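Local coordinates for protein Dot/Icm T4SS effector (Legionella pneumophila, PDB 6VVE) that acts as a Legionella effector kinase that is activated by host inositol hexakisphosphate and binds ADP, at residues D181-P186 and W232-N237. Residues are numbered along the deposited sequence; the frame is centred on the assembly and turned at random.
Sequences DLANNP and WLYVYN
Just before Tyr234 and Val235, the helix residues that meet Ala183 and Pro186, the backbone O of Leu233 accepts two bonds. Asn237 N gives the regular helical one. Asn237 ND2 gives the other, 3.0 Å from Leu233 O, with an N-H...O angle of 157°. The two donors reach this oxygen from opposite faces of its carbonyl plane. The second bond holds the Asn237 amide against its own helix turn, and Asn237 OD1 is taken by Ser285 N.

The contact itself is carried mainly by apolar groups. Pro186 lies alongside Tyr234, both side chains pointing the same way. Its CG sits over one face of the ring, 4.0 Å from the Tyr234 ring centroid and 21° off the normal, a CH-pi contact. The CG is offset toward the rim, and it is 3.8 Å from Tyr234 CZ. The backbone C of Asn185 approaches the same ring obliquely, 3.7 Å from Tyr234 CD2. Ala183 O comes to the ring edge, near its plane. Tyr234 CG is anti to the carbonyl carbon (chi1 -51°), which sets the root of the ring beside Pro186 CA.

Ala183 CB points toward the helix and meets two residues. It is 4.1 Å from Tyr234 CB and 3.9 Å from Val235 CG2. Val235 CG2 also touches Leu182 CG at 4.1 Å, where the two side chains cross at about a right angle. Leu182 also packs on Phe165 and Leu169 of helix 159-174.

His179 and Asp181 form an HxD-like pattern, with Asn193 and Asp205 of the ADP pocket downstream. The loop is thus probably the counterpart of the kinase catalytic loop, and Asn193 ND2 bonds to Asp181 O. Its seat on helix 231-239 depends on shape fit and burial, with the polar end of the Tyr234 ring tied to Tyr260 OH of helix 253-262.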
ATOM      1  N   ASP A 181       0.015   4.644  -7.322  1.00 14.38           N
ATOM      2  CA  ASP A 181       0.960   5.679  -7.739  1.00 17.75           C
ATOM      3  C   ASP A 181       2.262   5.502  -6.949  1.00 18.16           C
ATOM      4  O   ASP A 181       2.594   6.268  -6.037  1.00 16.11           O
ATOM      5  CB  ASP A 181       0.382   7.083  -7.542  1.00 20.76           C
ATOM      6  CG  ASP A 181       1.336   8.182  -8.013  1.00 27.75           C
ATOM      7  OD1 ASP A 181       2.270   7.872  -8.798  1.00 25.87           O
ATOM      8  OD2 ASP A 181       1.161   9.353  -7.594  1.00 27.93           O
ATOM      9  N   LEU A 182       3.030   4.474  -7.307  1.00 15.20           N
ATOM     10  CA  LEU A 182       4.346   4.267  -6.710  1.00 14.15           C
ATOM     11  C   LEU A 182       5.331   3.871  -7.802  1.00 12.25           C
ATOM     12  O   LEU A 182       6.414   4.454  -7.910  1.00 10.37           O
ATOM     13  CB  LEU A 182       4.292   3.208  -5.612  1.00 18.65           C
ATOM     14  CG  LEU A 182       5.609   2.925  -4.895  1.00 19.01           C
ATOM     15  CD1 LEU A 182       6.207   4.204  -4.316  1.00 20.15           C
ATOM     16  CD2 LEU A 182       5.401   1.890  -3.786  1.00 21.39           C
ATOM     17  N   ALA A 183       4.950   2.889  -8.618  1.00 12.80           N
ATOM     18  CA  ALA A 183       5.763   2.435  -9.750  1.00 15.52           C
ATOM     19  C   ALA A 183       4.792   1.853 -10.782  1.00 14.08           C
ATOM     20  O   ALA A 183       4.506   0.650 -10.781  1.00 14.79           O
ATOM     21  CB  ALA A 183       6.800   1.409  -9.321  1.00 17.45           C
ATOM     22  N   ASN A 184       4.249   2.731 -11.623  1.00 11.37           N
ATOM     23  CA  ASN A 184       3.245   2.299 -12.589  1.00 14.50           C
ATOM     24  C   ASN A 184       3.829   1.363 -13.640  1.00 11.75           C
ATOM     25  O   ASN A 184       3.110   0.507 -14.162  1.00 11.85           O
ATOM     26  CB  ASN A 184       2.607   3.515 -13.268  1.00 19.55           C
ATOM     27  CG  ASN A 184       1.896   4.425 -12.285  1.00 22.26           C
ATOM     28  OD1 ASN A 184       1.557   4.020 -11.175  1.00 21.90           O
ATOM     29  ND2 ASN A 184       1.660   5.664 -12.694  1.00 24.86           N
ATOM     30  N   ASN A 185       5.109   1.513 -13.960  1.00 12.08           N
ATOM     31  CA  ASN A 185       5.786   0.694 -14.955  1.00 12.57           C
ATOM     32  C   ASN A 185       7.286   0.793 -14.699  1.00 13.85           C
ATOM     33  O   ASN A 185       7.728   1.549 -13.820  1.00 12.30           O
ATOM     34  CB  ASN A 185       5.438   1.150 -16.381  1.00 13.97           C
ATOM     35  CG  ASN A 185       5.774   2.611 -16.624  1.00 14.90           C
ATOM     36  OD1 ASN A 185       6.942   2.969 -16.737  1.00 15.27           O
ATOM     37  ND2 ASN A 185       4.751   3.459 -16.698  1.00 32.54           N
ATOM     38  N   PRO A 186       8.101   0.027 -15.430  1.00 15.02           N
ATOM     39  CA  PRO A 186       9.550   0.045 -15.154  1.00 15.33           C
ATOM     40  C   PRO A 186      10.211   1.401 -15.383  1.00 16.12           C
ATOM     41  O   PRO A 186      11.329   1.618 -14.890  1.00 15.94           O
ATOM     42  CB  PRO A 186      10.112  -1.005 -16.122  1.00 16.71           C
ATOM     43  CG  PRO A 186       8.949  -1.917 -16.406  1.00 18.82           C
ATOM     44  CD  PRO A 186       7.732  -1.026 -16.396  1.00 15.30           C
ATOM     45  N   TRP A 232       6.825  -4.331  -6.871  1.00 10.31           N
ATOM     46  CA  TRP A 232       7.877  -4.417  -5.864  1.00 19.09           C
ATOM     47  C   TRP A 232       9.260  -4.493  -6.501  1.00 15.26           C
ATOM     48  O   TRP A 232      10.231  -3.933  -5.973  1.00  9.79           O
ATOM     49  CB  TRP A 232       7.644  -5.652  -4.985  1.00 11.40           C
ATOM     50  CG  TRP A 232       7.738  -6.922  -5.770  1.00 11.49           C
ATOM     51  CD1 TRP A 232       6.737  -7.524  -6.478  1.00 11.81           C
ATOM     52  CD2 TRP A 232       8.897  -7.742  -5.939  1.00 11.53           C
ATOM     53  NE1 TRP A 232       7.207  -8.671  -7.083  1.00 14.41           N
ATOM     54  CE2 TRP A 232       8.531  -8.823  -6.763  1.00 11.85           C
ATOM     55  CE3 TRP A 232      10.214  -7.660  -5.485  1.00 11.56           C
ATOM     56  CZ2 TRP A 232       9.431  -9.825  -7.122  1.00 12.64           C
ATOM     57  CZ3 TRP A 232      11.110  -8.664  -5.844  1.00 11.94           C
ATOM     58  CH2 TRP A 232      10.713  -9.723  -6.655  1.00 12.24           C
ATOM     59  N   LEU A 233       9.371  -5.189  -7.635  1.00 13.56           N
ATOM     60  CA  LEU A 233      10.669  -5.353  -8.280  1.00  9.25           C
ATOM     61  C   LEU A 233      11.159  -4.041  -8.871  1.00  8.72           C
ATOM     62  O   LEU A 233      12.366  -3.745  -8.818  1.00  8.78           O
ATOM     63  CB  LEU A 233      10.574  -6.426  -9.359  1.00 10.57           C
ATOM     64  CG  LEU A 233      11.852  -6.811 -10.097  1.00 13.21           C
ATOM     65  CD1 LEU A 233      12.826  -7.500  -9.164  1.00 10.09           C
ATOM     66  CD2 LEU A 233      11.520  -7.706 -11.298  1.00 13.18           C
ATOM     67  N   TYR A 234      10.244  -3.245  -9.441  1.00  9.32           N
ATOM     68  CA  TYR A 234      10.646  -1.972 -10.035  1.00  9.10           C
ATOM     69  C   TYR A 234      11.206  -1.027  -8.974  1.00  9.30           C
ATOM     70  O   TYR A 234      12.226  -0.360  -9.195  1.00 12.14           O
ATOM     71  CB  TYR A 234       9.462  -1.302 -10.729  1.00  9.13           C
ATOM     72  CG  TYR A 234       8.691  -2.164 -11.705  1.00  9.22           C
ATOM     73  CD1 TYR A 234       9.254  -3.304 -12.269  1.00 10.52           C
ATOM     74  CD2 TYR A 234       7.401  -1.813 -12.088  1.00 11.20           C
ATOM     75  CE1 TYR A 234       8.544  -4.087 -13.154  1.00 13.64           C
ATOM     76  CE2 TYR A 234       6.685  -2.580 -12.991  1.00 10.87           C
ATOM     77  CZ  TYR A 234       7.253  -3.723 -13.507  1.00 13.22           C
ATOM     78  OH  TYR A 234       6.526  -4.483 -14.387  1.00 13.19           O
ATOM     79  N   VAL A 235      10.543  -0.956  -7.816  1.00  9.84           N
ATOM     80  CA  VAL A 235      11.005  -0.081  -6.744  1.00 11.21           C
ATOM     81  C   VAL A 235      12.408  -0.484  -6.302  1.00 11.06           C
ATOM     82  O   VAL A 235      13.315   0.356  -6.191  1.00 10.84           O
ATOM     83  CB  VAL A 235      10.014  -0.108  -5.565  1.00 13.12           C
ATOM     84  CG1 VAL A 235      10.538   0.730  -4.412  1.00 11.47           C
ATOM     85  CG2 VAL A 235       8.639   0.382  -6.008  1.00 14.03           C
ATOM     86  N   TYR A 236      12.613  -1.779  -6.052  1.00  9.57           N
ATOM     87  CA  TYR A 236      13.900  -2.220  -5.530  1.00 11.08           C
ATOM     88  C   TYR A 236      15.026  -1.974  -6.530  1.00 10.09           C
ATOM     89  O   TYR A 236      16.096  -1.475  -6.168  1.00 10.74           O
ATOM     90  CB  TYR A 236      13.851  -3.697  -5.159  1.00 10.58           C
ATOM     91  CG  TYR A 236      15.093  -4.134  -4.422  1.00 11.58           C
ATOM     92  CD1 TYR A 236      15.223  -3.916  -3.054  1.00 15.01           C
ATOM     93  CD2 TYR A 236      16.137  -4.764  -5.087  1.00 15.50           C
ATOM     94  CE1 TYR A 236      16.363  -4.313  -2.371  1.00 15.88           C
ATOM     95  CE2 TYR A 236      17.275  -5.172  -4.409  1.00 14.88           C
ATOM     96  CZ  TYR A 236      17.384  -4.934  -3.056  1.00 16.50           C
ATOM     97  OH  TYR A 236      18.514  -5.321  -2.375  1.00 20.59           O
ATOM     98  N   ASN A 237      14.804  -2.337  -7.797  1.00 12.50           N
ATOM     99  CA  ASN A 237      15.860  -2.203  -8.798  1.00 12.37           C
ATOM    100  C   ASN A 237      16.157  -0.743  -9.114  1.00 12.99           C
ATOM    101  O   ASN A 237      17.296  -0.409  -9.436  1.00 16.18           O
ATOM    102  CB  ASN A 237      15.482  -2.954 -10.075  1.00 13.02           C
ATOM    103  CG  ASN A 237      15.814  -4.430  -9.992  1.00 11.14           C
ATOM    104  OD1 ASN A 237      16.833  -4.881 -10.523  1.00 12.87           O
ATOM    105  ND2 ASN A 237      14.966  -5.193  -9.311  1.00 16.98           N
TER